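Local coordinates for TRAP-T family transporter, DctP (Periplasmic binding) subunit (Sulfitobacter sp. NAS-14.1, PDB 4PF8), which binds beta-D-galacturonate and, as the periplasmic solute-binding component, probably delivers it to a TRAP membrane transporter, at residues G68-P71 against D72-Q76; M169-D172 against L173-G176; V86-L89 against G90-G93. All blocks are in the same frame, centred on the assembly; numbering follows the deposited sequence. Where two conformers were deposited one is given.

How the contacts relate
Three short local contacts meet around the bound galacturonate, and each brings one residue to its pocket. Along the chain the order is contact 1, contact 3, contact 2. Contact 1 is the start of helix 70-79, and contact 3 is where strand 84-88 turns into helix 89-92; their centres lie about 10 Å apart on the same side of the sugar. Contact 2, between strand 165-168 and helix 172-179, has its centre about 12 Å from that of contact 3 and about 17 Å from that of contact 1. It comes to the sugar from another direction, and the arrangement is consistent with the two-lobed family fold, in which the solute is held in the cleft.

Contact 1: G68-P71 against D72-Q76; sequences GSQP and DAIEQ. With GTR (beta-D-galactopyranuronic acid), chain D.
Ser-69 holds OG between its backbone N and carbonyl carbon (chi1 73°), and Asp-72 sets its carboxylate beside its own backbone N (chi1 -69°); together these turns point hydroxyl and carboxylate at each other. Ser-69 OG lies 3.1 Å from Asp-72 OD2, at best a weak hydrogen bond. A water makes a second link: it accepts from Ser-69 N at 3.0 Å and donates to Asp-72 OD2 at 2.7 Å. Asp-72 thus reaches the backbone of the residue before the helix through solvent, and its negative charge would probably suit the positive end of the helix dipole. Behind this pair the regular backbone bonding begins, with Ala-73 N donating to Ser-69 O at 2.8 Å, followed by Ile-74 N to Gln-70 O and Glu-75 N to Pro-71 O.

The motif is the N-terminus of helix 70-79, with Ser-69 at the N-cap position and Pro-71 in the first turn. Where Asp-72 would in a capping box take the N-cap N-H directly, here a water stands between them. Gln-70 leaves the turn on another side. Its chain, bent at chi2, carries the amide to the sugar, where Gln-70 NE2 donates to O3 of the galacturonate at 3.2 Å along a fairly straight path (158°). The other end of that amide is fixed too, since Gln-70 OE1 accepts from Ser-88 N; the amide therefore has one polar end on the protein and one on the ligand. Ile-74 crosses the aliphatic part of this chain, its CD1 4.1 Å from Gln-70 CG.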
ATOM      1  N   GLY A  68      -7.201   8.553  11.647  1.00  9.84           N
ATOM      2  CA  GLY A  68      -7.431   7.154  11.974  1.00 10.52           C
ATOM      3  C   GLY A  68      -6.396   6.198  11.412  1.00  8.87           C
ATOM      4  O   GLY A  68      -5.661   6.538  10.500  1.00 10.15           O
ATOM      5  N   SER A  69      -6.362   4.994  11.964  1.00  8.51           N
ATOM      6  CA  SER A  69      -5.643   3.895  11.365  1.00  7.80           C
ATOM      7  C   SER A  69      -6.261   3.547  10.021  1.00  8.93           C
ATOM      8  O   SER A  69      -7.393   3.917   9.711  1.00  9.43           O
ATOM      9  CB  SER A  69      -5.678   2.672  12.276  1.00 11.51           C
ATOM     10  OG  SER A  69      -6.961   2.086  12.254  1.00 16.39           O
ATOM     11  N   GLN A  70      -5.529   2.819   9.202  1.00  7.02           N
ATOM     12  CA  GLN A  70      -5.981   2.606   7.859  1.00  6.83           C
ATOM     13  C   GLN A  70      -7.291   1.802   7.752  1.00  7.38           C
ATOM     14  O   GLN A  70      -8.176   2.185   6.987  1.00  7.55           O
ATOM     15  CB  GLN A  70      -4.852   2.025   6.974  1.00  6.74           C
ATOM     16  CG  GLN A  70      -5.262   1.936   5.523  1.00  7.05           C
ATOM     17  CD  GLN A  70      -4.120   2.116   4.522  1.00  7.69           C
ATOM     18  OE1 GLN A  70      -4.351   2.564   3.400  1.00 11.17           O
ATOM     19  NE2 GLN A  70      -2.908   1.790   4.916  1.00  8.40           N
ATOM     20  N   PRO A  71      -7.426   0.688   8.486  1.00  8.81           N
ATOM     21  CA  PRO A  71      -8.700  -0.048   8.395  1.00  8.94           C
ATOM     22  C   PRO A  71      -9.886   0.840   8.814  1.00  9.42           C
ATOM     23  O   PRO A  71     -10.953   0.777   8.190  1.00 10.85           O
ATOM     24  CB  PRO A  71      -8.505  -1.226   9.348  1.00 13.33           C
ATOM     25  CG  PRO A  71      -6.992  -1.401   9.431  1.00 12.75           C
ATOM     26  CD  PRO A  71      -6.427  -0.010   9.324  1.00 10.61           C
ATOM     27  N   ASP A  72      -9.687   1.661   9.839  1.00  8.90           N
ATOM     28  CA  ASP A  72     -10.768   2.520  10.338  1.00 10.38           C
ATOM     29  C   ASP A  72     -11.044   3.645   9.344  1.00  9.73           C
ATOM     30  O   ASP A  72     -12.184   4.027   9.170  1.00  8.93           O
ATOM     31  CB  ASP A  72     -10.421   3.110  11.692  1.00 10.76           C
ATOM     32  CG  ASP A  72     -10.397   2.068  12.801  1.00 18.69           C
ATOM     33  OD1 ASP A  72     -11.074   1.013  12.684  1.00 19.29           O
ATOM     34  OD2 ASP A  72      -9.688   2.324  13.799  1.00 22.06           O
ATOM     35  N   ALA A  73     -10.012   4.145   8.670  1.00  8.06           N
ATOM     36  CA  ALA A  73     -10.214   5.198   7.671  1.00  7.87           C
ATOM     37  C   ALA A  73     -11.002   4.684   6.473  1.00  7.45           C
ATOM     38  O   ALA A  73     -11.846   5.382   5.913  1.00  7.59           O
ATOM     39  CB  ALA A  73      -8.877   5.790   7.241  1.00  8.69           C
ATOM     40  N   ILE A  74     -10.737   3.445   6.076  1.00  7.66           N
ATOM     41  CA  ILE A  74     -11.464   2.849   4.977  1.00  8.10           C
ATOM     42  C   ILE A  74     -12.936   2.763   5.349  1.00  8.99           C
ATOM     43  O   ILE A  74     -13.823   3.064   4.544  1.00  9.75           O
ATOM     44  CB  ILE A  74     -10.919   1.447   4.635  1.00  8.70           C
ATOM     45  CG1 ILE A  74      -9.546   1.575   3.970  1.00  8.46           C
ATOM     46  CG2 ILE A  74     -11.902   0.705   3.720  1.00 10.24           C
ATOM     47  CD1 ILE A  74      -8.708   0.296   3.988  1.00  9.84           C
ATOM     48  N   GLU A  75     -13.210   2.348   6.585  1.00  9.69           N
ATOM     49  CA  GLU A  75     -14.594   2.269   7.055  1.00 11.96           C
ATOM     50  C   GLU A  75     -15.250   3.661   7.042  1.00 10.83           C
ATOM     51  O   GLU A  75     -16.404   3.820   6.619  1.00 12.88           O
ATOM     52  CB  GLU A  75     -14.637   1.674   8.461  1.00 15.14           C
ATOM     53  CG  GLU A  75     -16.034   1.597   9.059  1.00 26.37           C
ATOM     54  CD  GLU A  75     -16.854   0.441   8.504  1.00 34.59           C
ATOM     55  OE1 GLU A  75     -16.364  -0.277   7.588  1.00 33.29           O
ATOM     56  OE2 GLU A  75     -17.997   0.252   8.998  1.00 41.45           O
ATOM     57  N   GLN A  76     -14.522   4.671   7.506  1.00  9.69           N
ATOM     58  CA  GLN A  76     -15.064   6.035   7.474  1.00  9.67           C
ATOM     59  C   GLN A  76     -15.421   6.450   6.057  1.00  9.52           C
ATOM     60  O   GLN A  76     -16.437   7.105   5.826  1.00 10.11           O
ATOM     61  CB  GLN A  76     -14.066   7.042   8.024  1.00  9.73           C
ATOM     62  CG  GLN A  76     -13.782   6.926   9.506  1.00 10.54           C
ATOM     63  CD  GLN A  76     -12.743   7.936   9.931  1.00 12.64           C
ATOM     64  OE1 GLN A  76     -12.836   9.116   9.576  1.00 15.03           O
ATOM     65  NE2 GLN A  76     -11.746   7.489  10.678  1.00 11.75           N
TER
HETATM   66  C1  GTR D 402       2.964   1.737   3.205  1.00  5.44           C
HETATM   67  C2  GTR D 402       1.658   2.163   2.623  1.00  5.28           C
HETATM   68  C3  GTR D 402       0.781   2.635   3.769  1.00  7.07           C
HETATM   69  C4  GTR D 402       0.556   1.523   4.784  1.00  6.96           C
HETATM   70  C5  GTR D 402       1.942   1.088   5.247  1.00  7.09           C
HETATM   71  C6  GTR D 402       1.838  -0.095   6.202  1.00  9.45           C
HETATM   72  O1  GTR D 402       3.837   1.208   2.158  1.00  6.84           O
HETATM   73  O2  GTR D 402       1.919   3.270   1.718  1.00  6.58           O
HETATM   74  O3  GTR D 402      -0.507   2.949   3.196  1.00  7.50           O
HETATM   75  O4  GTR D 402      -0.107   0.438   4.113  1.00  9.35           O
HETATM   76  O5  GTR D 402       2.778   0.712   4.133  1.00  6.32           O
HETATM   77  O6A GTR D 402       2.793  -0.915   6.155  1.00  7.19           O
HETATM   78  O6B GTR D 402       0.916  -0.109   7.050  1.00  8.04           O
HETATM   79  O   HOH W   1      -8.330   4.586  14.176  1.00 19.54           O

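Contact 2: M169-D172 against L173-G176; sequences MNND and LFVG. With GTR (beta-D-galactopyranuronic acid), chain D.
Phe-174, Asn-171 and Asp-172 carry most of this turn into helix 172-179. Asn-171 sits at the N-cap position, and its side chain reaches forward over the start of the helix (CG anti to the backbone N, chi1 -173°), where OD1 accepts from Leu-173 N at 3.0 Å, the donor tilted 31° from the amide plane. Its backbone O takes Phe-174 N, also at 3.0 Å. Asn-171 CB meanwhile packs obliquely on the Phe-174 ring, 3.4 Å from CE2. Asp-172 closes the first full turn, its O accepting from Gly-176 N at 3.2 Å.

The ring has a second neighbour in Met-169, a selenomethionine in this crystal. Its chain turns at chi3 (-87°), which brings CE to 3.6 Å from Phe-174 CE2 while SE approaches O4 of the galacturonate at 3.3 Å. Met-169 O lies in plane at the ring edge and also accepts from Asn-171 N, closing an inverse gamma turn centred on Asn-170. Asn-171 ND2 donates to Gly-90 O and Asn-100 OD1, so both ends of the amide are engaged. With an alanine here, Leu-173 N would probably lose its cap, and Gly-90 O its amide donor.

The turn follows strand 165-168; Val-175 packs on Pro-187 of strand 184-187, while Leu-173 faces helix 301-310.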
HETATM    1  N   MSE A 169       0.844  -5.676   8.176  1.00  8.58           N
HETATM    2  CA  MSE A 169      -0.404  -4.920   8.043  1.00  8.45           C
HETATM    3  C   MSE A 169      -1.598  -5.792   8.398  1.00  9.79           C
HETATM    4  O   MSE A 169      -1.492  -7.008   8.544  1.00 11.01           O
HETATM    5  CB  MSE A 169      -0.603  -4.470   6.590  1.00 10.96           C
HETATM    6  CG  MSE A 169       0.291  -3.417   6.138  1.00 13.34           C
HETATM    7 SE   MSE A 169      -0.309  -2.796   4.388  0.81 13.03          SE
HETATM    8  CE  MSE A 169       0.589  -4.043   3.207  1.00 17.44           C
ATOM      9  N   ASN A 170      -2.757  -5.148   8.495  1.00 10.83           N
ATOM     10  CA  ASN A 170      -3.999  -5.845   8.831  1.00 13.48           C
ATOM     11  C   ASN A 170      -4.640  -6.554   7.638  1.00 13.90           C
ATOM     12  O   ASN A 170      -5.649  -6.114   7.081  1.00 15.84           O
ATOM     13  CB  ASN A 170      -4.974  -4.841   9.458  1.00 15.91           C
ATOM     14  CG  ASN A 170      -4.420  -4.218  10.719  1.00 21.99           C
ATOM     15  OD1 ASN A 170      -3.972  -3.070  10.722  1.00 25.38           O
ATOM     16  ND2 ASN A 170      -4.419  -4.983  11.798  1.00 20.20           N
ATOM     17  N   ASN A 171      -4.035  -7.669   7.240  1.00 13.85           N
ATOM     18  CA  ASN A 171      -4.629  -8.589   6.279  1.00 12.94           C
ATOM     19  C   ASN A 171      -4.112  -9.971   6.659  1.00 12.31           C
ATOM     20  O   ASN A 171      -2.909 -10.164   6.786  1.00 12.81           O
ATOM     21  CB  ASN A 171      -4.219  -8.209   4.843  1.00 15.79           C
ATOM     22  CG  ASN A 171      -4.939  -9.011   3.788  1.00 16.05           C
ATOM     23  OD1 ASN A 171      -5.208 -10.197   3.963  1.00 14.89           O
ATOM     24  ND2 ASN A 171      -5.271  -8.360   2.673  1.00 15.13           N
ATOM     25  N   ASP A 172      -5.019 -10.935   6.840  1.00 16.42           N
ATOM     26  CA  ASP A 172      -4.645 -12.302   7.218  1.00 20.52           C
ATOM     27  C   ASP A 172      -3.660 -12.964   6.259  1.00 19.44           C
ATOM     28  O   ASP A 172      -2.911 -13.856   6.661  1.00 18.06           O
ATOM     29  CB  ASP A 172      -5.895 -13.181   7.310  1.00 26.26           C
ATOM     30  CG  ASP A 172      -6.877 -12.676   8.338  1.00 32.95           C
ATOM     31  OD1 ASP A 172      -6.410 -12.154   9.372  1.00 43.29           O
ATOM     32  OD2 ASP A 172      -8.107 -12.791   8.115  1.00 45.09           O
ATOM     33  N   LEU A 173      -3.685 -12.561   4.990  0.70 13.98           N
ATOM     34  CA  LEU A 173      -2.725 -13.059   4.011  0.70 14.90           C
ATOM     35  C   LEU A 173      -1.289 -12.844   4.476  0.70 16.44           C
ATOM     36  O   LEU A 173      -0.435 -13.687   4.235  0.70 16.44           O
ATOM     37  CB  LEU A 173      -2.908 -12.389   2.641  0.70 18.98           C
ATOM     38  CG  LEU A 173      -3.988 -12.919   1.705  0.70 18.37           C
ATOM     39  CD1 LEU A 173      -4.030 -12.044   0.461  0.70 21.76           C
ATOM     40  CD2 LEU A 173      -3.753 -14.369   1.326  0.70 20.41           C
ATOM     41  N   PHE A 174      -1.019 -11.711   5.121  1.00 11.52           N
ATOM     42  CA  PHE A 174       0.333 -11.386   5.559  1.00 11.37           C
ATOM     43  C   PHE A 174       0.780 -12.214   6.757  1.00 12.16           C
ATOM     44  O   PHE A 174       1.970 -12.518   6.903  1.00 10.15           O
ATOM     45  CB  PHE A 174       0.466  -9.883   5.850  1.00 10.19           C
ATOM     46  CG  PHE A 174       0.062  -9.025   4.677  1.00 10.32           C
ATOM     47  CD1 PHE A 174       0.428  -9.364   3.381  1.00 12.65           C
ATOM     48  CD2 PHE A 174      -0.716  -7.912   4.857  1.00 13.51           C
ATOM     49  CE1 PHE A 174       0.035  -8.584   2.314  1.00 14.01           C
ATOM     50  CE2 PHE A 174      -1.122  -7.160   3.776  1.00 12.28           C
ATOM     51  CZ  PHE A 174      -0.727  -7.487   2.524  1.00 11.63           C
ATOM     52  N   VAL A 175      -0.164 -12.589   7.604  1.00 10.67           N
ATOM     53  CA  VAL A 175       0.139 -13.494   8.695  1.00 10.64           C
ATOM     54  C   VAL A 175       0.601 -14.829   8.095  1.00 13.27           C
ATOM     55  O   VAL A 175       1.628 -15.388   8.512  1.00 13.80           O
ATOM     56  CB  VAL A 175      -1.089 -13.685   9.591  1.00 17.23           C
ATOM     57  CG1 VAL A 175      -0.852 -14.799  10.612  1.00 17.86           C
ATOM     58  CG2 VAL A 175      -1.434 -12.391  10.283  1.00 17.17           C
ATOM     59  N   GLY A 176      -0.133 -15.321   7.101  1.00 13.56           N
ATOM     60  CA  GLY A 176       0.207 -16.568   6.436  1.00 17.00           C
ATOM     61  C   GLY A 176       1.573 -16.509   5.764  1.00 14.44           C
ATOM     62  O   GLY A 176       2.335 -17.476   5.769  1.00 13.91           O
TER
HETATM   63  C1  GTR D 402       2.964   1.737   3.205  1.00  5.44           C
HETATM   64  C2  GTR D 402       1.658   2.163   2.623  1.00  5.28           C
HETATM   65  C3  GTR D 402       0.781   2.635   3.769  1.00  7.07           C
HETATM   66  C4  GTR D 402       0.556   1.523   4.784  1.00  6.96           C
HETATM   67  C5  GTR D 402       1.942   1.088   5.247  1.00  7.09           C
HETATM   68  C6  GTR D 402       1.838  -0.095   6.202  1.00  9.45           C
HETATM   69  O1  GTR D 402       3.837   1.208   2.158  1.00  6.84           O
HETATM   70  O2  GTR D 402       1.919   3.270   1.718  1.00  6.58           O
HETATM   71  O3  GTR D 402      -0.507   2.949   3.196  1.00  7.50           O
HETATM   72  O4  GTR D 402      -0.107   0.438   4.113  1.00  9.35           O
HETATM   73  O5  GTR D 402       2.778   0.712   4.133  1.00  6.32           O
HETATM   74  O6A GTR D 402       2.793  -0.915   6.155  1.00  7.19           O
HETATM   75  O6B GTR D 402       0.916  -0.109   7.050  1.00  8.04           O

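Contact 3: V86-L89 against G90-G93; sequences VFSL and GPMG. With GTR (beta-D-galactopyranuronic acid), chain D.
Ser-88 OG accepts from Gly-90 N at 3.1 Å along a fairly straight path (159°), capping the short helix 89-92 as it leaves the strand. OG reaches that amide because it stands anti to the backbone N (chi1 174°). The backbone, for its part, places Ser-88 CB 3.4 Å from O4 of the galacturonate. Ser-88 thus caps a helix with one atom and lines the pocket with another.

Pro-91 packs against the same residue, its CD 3.3 Å from Ser-88 O. Gly-90 has little room for a side chain between the Pro-91 ring and Ser-88 OG. The helix itself is loosely bonded: Met-92 N makes a weak bond to Leu-89 O at 3.2 Å. Met-92, a selenomethionine, is bent at both chi2 and chi3 and curls back to set CE 3.7 Å from Phe-87 CD2, crossing that residue at a slant.

Strand 84-88 lies inside a five-stranded mixed sheet, parallel to strand 26-29 on one flank and antiparallel to strand 234-239 on the other. Ile-74 of helix 70-79 touches both Phe-87 and Met-92, and the ring of Trp-29 meets that of Phe-87.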
ATOM      1  N   VAL A  86      -6.013   8.273   0.126  1.00  6.98           N
ATOM      2  CA  VAL A  86      -5.206   7.290  -0.581  1.00  6.69           C
ATOM      3  C   VAL A  86      -4.984   6.143   0.382  1.00  6.66           C
ATOM      4  O   VAL A  86      -4.441   6.339   1.476  1.00  7.76           O
ATOM      5  CB  VAL A  86      -3.871   7.841  -1.060  1.00  7.30           C
ATOM      6  CG1 VAL A  86      -2.986   6.720  -1.587  1.00  7.27           C
ATOM      7  CG2 VAL A  86      -4.091   8.895  -2.144  1.00  9.19           C
ATOM      8  N   PHE A  87      -5.430   4.978  -0.042  1.00  7.78           N
ATOM      9  CA  PHE A  87      -5.362   3.768   0.764  1.00  7.24           C
ATOM     10  C   PHE A  87      -4.542   2.695   0.063  1.00  6.44           C
ATOM     11  O   PHE A  87      -4.741   2.426  -1.125  1.00  8.80           O
ATOM     12  CB  PHE A  87      -6.754   3.163   0.993  1.00 11.29           C
ATOM     13  CG  PHE A  87      -7.732   4.061   1.669  1.00 10.82           C
ATOM     14  CD1 PHE A  87      -7.479   4.618   2.898  1.00  9.11           C
ATOM     15  CD2 PHE A  87      -8.981   4.267   1.111  1.00 17.13           C
ATOM     16  CE1 PHE A  87      -8.395   5.429   3.518  1.00 11.01           C
ATOM     17  CE2 PHE A  87      -9.929   5.070   1.756  1.00 18.62           C
ATOM     18  CZ  PHE A  87      -9.610   5.664   2.950  1.00 13.10           C
ATOM     19  N   SER A  88      -3.688   2.035   0.819  1.00  8.06           N
ATOM     20  CA  SER A  88      -3.077   0.817   0.320  1.00  7.85           C
ATOM     21  C   SER A  88      -4.189  -0.192   0.121  1.00 10.34           C
ATOM     22  O   SER A  88      -5.089  -0.312   0.972  1.00  9.21           O
ATOM     23  CB  SER A  88      -2.095   0.295   1.349  1.00  9.31           C
ATOM     24  OG  SER A  88      -1.548  -0.973   0.998  1.00  9.22           O
ATOM     25  N   LEU A  89      -4.112  -0.966  -0.957  1.00  9.51           N
ATOM     26  CA  LEU A  89      -5.052  -2.057  -1.118  1.00  7.84           C
ATOM     27  C   LEU A  89      -4.800  -3.205  -0.119  1.00  8.47           C
ATOM     28  O   LEU A  89      -5.638  -4.096   0.030  1.00 11.57           O
ATOM     29  CB  LEU A  89      -5.031  -2.542  -2.552  1.00  9.23           C
ATOM     30  CG  LEU A  89      -5.955  -1.769  -3.476  1.00 14.47           C
ATOM     31  CD1 LEU A  89      -5.620  -0.311  -3.541  1.00 25.98           C
ATOM     32  CD2 LEU A  89      -5.943  -2.380  -4.889  1.00 16.50           C
ATOM     33  N   GLY A  90      -3.681  -3.174   0.596  1.00  9.68           N
ATOM     34  CA  GLY A  90      -3.367  -4.231   1.539  1.00  9.84           C
ATOM     35  C   GLY A  90      -4.457  -4.407   2.591  1.00 10.76           C
ATOM     36  O   GLY A  90      -5.060  -5.462   2.727  1.00 13.12           O
ATOM     37  N   PRO A  91      -4.737  -3.350   3.363  1.00  9.93           N
ATOM     38  CA  PRO A  91      -5.770  -3.443   4.401  1.00 10.90           C
ATOM     39  C   PRO A  91      -7.197  -3.423   3.849  1.00 11.77           C
ATOM     40  O   PRO A  91      -8.160  -3.677   4.576  1.00 14.03           O
ATOM     41  CB  PRO A  91      -5.520  -2.197   5.265  1.00 16.14           C
ATOM     42  CG  PRO A  91      -4.127  -1.722   4.905  1.00 16.22           C
ATOM     43  CD  PRO A  91      -3.932  -2.120   3.470  1.00 11.44           C
HETATM   44  N   MSE A  92      -7.328  -3.105   2.576  1.00 11.14           N
HETATM   45  CA  MSE A  92      -8.626  -3.047   1.915  1.00 10.76           C
HETATM   46  C   MSE A  92      -9.224  -4.443   1.712  1.00 13.72           C
HETATM   47  O   MSE A  92     -10.414  -4.576   1.466  1.00 12.67           O
HETATM   48  CB  MSE A  92      -8.470  -2.344   0.576  1.00 14.89           C
HETATM   49  CG  MSE A  92      -9.736  -2.162  -0.191  1.00 22.55           C
HETATM   50 SE   MSE A  92     -10.747  -0.743   0.571  0.58 16.60          SE
HETATM   51  CE  MSE A  92      -9.739   0.811  -0.015  1.00 25.25           C
ATOM     52  N   GLY A  93      -8.415  -5.487   1.827  1.00 13.40           N
ATOM     53  CA  GLY A  93      -8.922  -6.845   1.680  1.00 17.60           C
ATOM     54  C   GLY A  93     -10.080  -7.235   2.605  1.00 24.43           C
ATOM     55  O   GLY A  93     -10.890  -8.096   2.272  1.00 22.27           O
TER
HETATM   56  C1  GTR D 402       2.964   1.737   3.205  1.00  5.44           C
HETATM   57  C2  GTR D 402       1.658   2.163   2.623  1.00  5.28           C
HETATM   58  C3  GTR D 402       0.781   2.635   3.769  1.00  7.07           C
HETATM   59  C4  GTR D 402       0.556   1.523   4.784  1.00  6.96           C
HETATM   60  C5  GTR D 402       1.942   1.088   5.247  1.00  7.09           C
HETATM   61  C6  GTR D 402       1.838  -0.095   6.202  1.00  9.45           C
HETATM   62  O1  GTR D 402       3.837   1.208   2.158  1.00  6.84           O
HETATM   63  O2  GTR D 402       1.919   3.270   1.718  1.00  6.58           O
HETATM   64  O3  GTR D 402      -0.507   2.949   3.196  1.00  7.50           O
HETATM   65  O4  GTR D 402      -0.107   0.438   4.113  1.00  9.35           O
HETATM   66  O5  GTR D 402       2.778   0.712   4.133  1.00  6.32           O
HETATM   67  O6A GTR D 402       2.793  -0.915   6.155  1.00  7.19           O
HETATM   68  O6B GTR D 402       0.916  -0.109   7.050  1.00  8.04           O